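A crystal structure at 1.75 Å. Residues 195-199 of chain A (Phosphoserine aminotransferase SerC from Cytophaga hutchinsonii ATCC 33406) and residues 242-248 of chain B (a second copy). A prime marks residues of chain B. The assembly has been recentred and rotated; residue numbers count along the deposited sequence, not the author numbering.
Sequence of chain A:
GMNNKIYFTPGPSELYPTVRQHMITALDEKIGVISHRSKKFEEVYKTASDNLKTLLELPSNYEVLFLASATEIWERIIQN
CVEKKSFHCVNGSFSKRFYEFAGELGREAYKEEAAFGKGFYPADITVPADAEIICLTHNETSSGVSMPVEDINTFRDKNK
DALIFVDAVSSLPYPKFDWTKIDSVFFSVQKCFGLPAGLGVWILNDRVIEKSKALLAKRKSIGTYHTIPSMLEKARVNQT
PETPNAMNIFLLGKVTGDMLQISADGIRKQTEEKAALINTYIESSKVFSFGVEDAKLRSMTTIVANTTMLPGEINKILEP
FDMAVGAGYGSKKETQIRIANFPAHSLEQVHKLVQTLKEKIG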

ATOM      1  N   LEU A 195       1.957  13.877   3.386  1.00 25.58           N
ATOM      2  CA  LEU A 195       2.300  13.139   2.187  1.00 26.65           C
ATOM      3  C   LEU A 195       1.036  12.655   1.503  1.00 25.85           C
ATOM      4  O   LEU A 195      -0.023  12.580   2.128  1.00 27.02           O
ATOM      5  CB  LEU A 195       3.175  11.904   2.514  1.00 28.24           C
ATOM      6  CG  LEU A 195       4.522  12.110   3.200  1.00 31.63           C
ATOM      7  CD1 LEU A 195       5.354  10.782   3.111  1.00 29.86           C
ATOM      8  CD2 LEU A 195       5.295  13.278   2.594  1.00 33.49           C
ATOM      9  N   PRO A 196       1.130  12.296   0.198  1.00 25.95           N
ATOM     10  CA  PRO A 196      -0.004  11.594  -0.375  1.00 24.90           C
ATOM     11  C   PRO A 196      -0.222  10.279   0.375  1.00 25.04           C
ATOM     12  O   PRO A 196       0.699   9.721   0.915  1.00 27.97           O
ATOM     13  CB  PRO A 196       0.461  11.267  -1.794  1.00 25.83           C
ATOM     14  CG  PRO A 196       1.460  12.304  -2.106  1.00 27.21           C
ATOM     15  CD  PRO A 196       2.220  12.447  -0.783  1.00 27.89           C
ATOM     16  N   ALA A 197      -1.454   9.798   0.406  1.00 27.32           N
ATOM     17  CA  ALA A 197      -1.719   8.505   1.044  1.00 26.25           C
ATOM     18  C   ALA A 197      -0.965   7.389   0.274  1.00 26.49           C
ATOM     19  O   ALA A 197      -0.666   7.507  -0.919  1.00 26.91           O
ATOM     20  CB  ALA A 197      -3.239   8.215   1.132  1.00 26.78           C
ATOM     21  N   GLY A 198      -0.720   6.310   1.018  1.00 27.32           N
ATOM     22  CA  GLY A 198      -0.044   5.113   0.535  1.00 27.26           C
ATOM     23  C   GLY A 198       1.067   4.575   1.409  1.00 26.46           C
ATOM     24  O   GLY A 198       1.874   3.758   0.967  1.00 27.05           O
ATOM     25  N   LEU A 199       1.066   4.934   2.693  1.00 25.75           N
ATOM     26  CA  LEU A 199       2.063   4.393   3.627  1.00 26.85           C
ATOM     27  C   LEU A 199       1.614   4.483   5.080  1.00 26.83           C
ATOM     28  O   LEU A 199       1.260   5.554   5.566  1.00 27.01           O
ATOM     29  CB  LEU A 199       3.436   5.121   3.464  1.00 25.64           C
ATOM     30  CG  LEU A 199       4.656   4.467   4.164  1.00 29.25           C
ATOM     31  CD1 LEU A 199       5.024   3.094   3.471  1.00 29.48           C
ATOM     32  CD2 LEU A 199       5.847   5.456   4.250  1.00 27.07           C
TER
ATOM     33  N   GLU B 242     -10.182   1.631   2.761  1.00 27.11           N
ATOM     34  CA  GLU B 242      -9.188   2.467   3.439  1.00 26.55           C
ATOM     35  C   GLU B 242      -8.705   3.602   2.524  1.00 27.08           C
ATOM     36  O   GLU B 242      -9.069   3.638   1.352  1.00 27.73           O
ATOM     37  CB  GLU B 242      -7.997   1.612   3.878  1.00 27.62           C
ATOM     38  CG  GLU B 242      -6.938   1.350   2.794  1.00 28.33           C
ATOM     39  CD  GLU B 242      -7.302   0.326   1.688  1.00 33.67           C
ATOM     40  OE1 GLU B 242      -8.469  -0.078   1.517  1.00 28.50           O
ATOM     41  OE2 GLU B 242      -6.382  -0.090   0.962  1.00 32.56           O
ATOM     42  N   THR B 243      -7.886   4.530   3.045  1.00 26.28           N
ATOM     43  CA  THR B 243      -7.348   5.589   2.181  1.00 27.28           C
ATOM     44  C   THR B 243      -6.300   4.919   1.274  1.00 28.95           C
ATOM     45  O   THR B 243      -5.312   4.377   1.770  1.00 28.86           O
ATOM     46  CB  THR B 243      -6.733   6.755   2.952  1.00 27.36           C
ATOM     47  OG1 THR B 243      -7.622   7.119   4.036  1.00 26.96           O
ATOM     48  CG2 THR B 243      -6.471   7.962   1.998  1.00 27.60           C
ATOM     49  N   PRO B 244      -6.506   4.976  -0.042  1.00 25.60           N
ATOM     50  CA  PRO B 244      -5.595   4.246  -0.905  1.00 27.94           C
ATOM     51  C   PRO B 244      -4.471   5.075  -1.484  1.00 26.56           C
ATOM     52  O   PRO B 244      -4.397   6.273  -1.259  1.00 29.40           O
ATOM     53  CB  PRO B 244      -6.502   3.876  -2.050  1.00 28.78           C
ATOM     54  CG  PRO B 244      -7.374   5.054  -2.208  1.00 26.79           C
ATOM     55  CD  PRO B 244      -7.613   5.592  -0.820  1.00 29.09           C
ATOM     56  N   ASN B 245      -3.701   4.428  -2.345  1.00 26.87           N
ATOM     57  CA  ASN B 245      -2.601   5.096  -3.059  1.00 25.24           C
ATOM     58  C   ASN B 245      -3.177   5.795  -4.282  1.00 27.09           C
ATOM     59  O   ASN B 245      -3.118   5.306  -5.405  1.00 27.61           O
ATOM     60  CB  ASN B 245      -1.529   4.105  -3.456  1.00 26.56           C
ATOM     61  CG  ASN B 245      -0.308   4.783  -4.035  1.00 29.16           C
ATOM     62  OD1 ASN B 245      -0.337   5.985  -4.358  1.00 28.14           O
ATOM     63  ND2 ASN B 245       0.778   4.004  -4.207  1.00 28.19           N
ATOM     64  N   ALA B 246      -3.776   6.948  -4.028  1.00 25.80           N
ATOM     65  CA  ALA B 246      -4.397   7.753  -5.086  1.00 26.53           C
ATOM     66  C   ALA B 246      -3.434   8.159  -6.182  1.00 26.77           C
ATOM     67  O   ALA B 246      -3.803   8.275  -7.354  1.00 28.37           O
ATOM     68  CB  ALA B 246      -5.091   9.006  -4.465  1.00 27.96           C
HETATM   69  N   MSE B 247      -2.185   8.401  -5.794  1.00 28.08           N
HETATM   70  CA  MSE B 247      -1.178   8.826  -6.777  1.00 27.75           C
HETATM   71  C   MSE B 247      -1.067   7.752  -7.841  1.00 24.91           C
HETATM   72  O   MSE B 247      -1.107   8.024  -9.071  1.00 28.03           O
HETATM   73  CB  MSE B 247       0.197   9.134  -6.160  1.00 27.27           C
HETATM   74  CG  MSE B 247       0.146  10.182  -5.051  1.00 27.98           C
HETATM   75 SE   MSE B 247      -0.459  11.936  -5.676  0.75 27.05          SE
HETATM   76  CE  MSE B 247       1.137  12.653  -6.349  1.00 29.49           C
ATOM     77  N   ASN B 248      -0.921   6.498  -7.393  1.00 26.46           N
ATOM     78  CA  ASN B 248      -0.798   5.396  -8.342  1.00 25.19           C
ATOM     79  C   ASN B 248      -2.089   5.084  -9.084  1.00 25.12           C
ATOM     80  O   ASN B 248      -2.056   4.659 -10.230  1.00 26.43           O
ATOM     81  CB  ASN B 248      -0.199   4.110  -7.762  1.00 25.09           C
ATOM     82  CG  ASN B 248       1.295   4.032  -7.944  1.00 25.95           C
ATOM     83  OD1 ASN B 248       1.924   4.918  -8.539  1.00 28.21           O
ATOM     84  ND2 ASN B 248       1.897   2.944  -7.417  1.00 26.90           N
TER
HETATM   85  O   HOH W   1       1.539   7.162  -2.674  1.00 25.42           O
HETATM   86  O   HOH W   2      -2.085   9.079  -2.697  1.00 25.75           O

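The two stretches meet in a small contact between the two copies of the protein, in which apolar atoms pack directly and the polar groups are joined through two bridging waters, with no direct hydrogen bond between the two stretches.

On the chain A side the backbone is an irregular segment; on the chain B side a loop leads into the first turn of a helix that begins at Ala246′. The closest CA atoms are those of Gly198 and Asn245′, 4.4 Å apart, and the traces diverge toward Pro196 and Met247′, where the separation between CA atoms is 7.1 Å. Side chains from both stretches meet across that wider gap. Together the stretches bury 248 Å², and Leu195, Leu199, Glu242′ and Asn248′ take no part in the direct contact.

Ala197 is the most heavily covered residue. Its CA-to-CB bond points toward chain B, and the methyl group packs against the loop before the helix, with CB 3.4 Å from CG2 of Thr243′ and 3.3 Å from the carbonyl O of Pro244′. The first is a methyl-to-methyl van der Waals contact; the second is simple packing against an oxygen that also receives a weak backbone hydrogen bond from Ala246′ N, at 2.9 Å from Pro244′ O. The hydroxyl of Thr243′ is satisfied elsewhere in the structure. Pro244′ directs its own CA-to-CB bond away from chain A, and its carbonyl, rather than its ring, makes the close approach.

A second apolar pairing joins Pro196 to Met247′, a selenomethionine. Both CA-to-CB bonds point toward the opposing stretch, and CB of Pro196 reaches CG of Met247′ at 3.4 Å. The contact is carbon to carbon, between a proline ring methylene and a side-chain methylene, so it rests on van der Waals packing rather than polar bonding.

The polar link centres on the carbonyl of Ala197. Its oxygen is 3.8 Å from CA of Asn245′ and accepts hydrogen bonds from both waters, each 2.8 Å from Ala197 O. Water 1 also donates to the side chain of Asn245′, at 2.8 Å from OD1, while water 2 accepts from the backbone of Met247′, at 3.2 Å from N. The two waters thus connect one carbonyl to two different features of the helix start: a capping side chain and a backbone NH. Asn245′ occupies the N-cap position, and its OD1 accepts from Asn248′ N at 3.1 Å with a nearly linear angle of 166°. The same oxygen therefore caps the helix and receives water 1, tying the helix terminus to the neighbouring copy.

Gly198 lies where the two CA traces come closest. Its CA lies 4.4 Å from CB of Asn245′, and a CB in ideal geometry would point toward chain B and sit a tight 3.3 Å from CG of Asn245′. Its backbone angles, phi 132° and psi 21°, would also jam such an atom against the carbonyl O of Ala197, which by itself calls for glycine. The absence of a side chain thus agrees with both the local conformation and the close passage of the two CA traces.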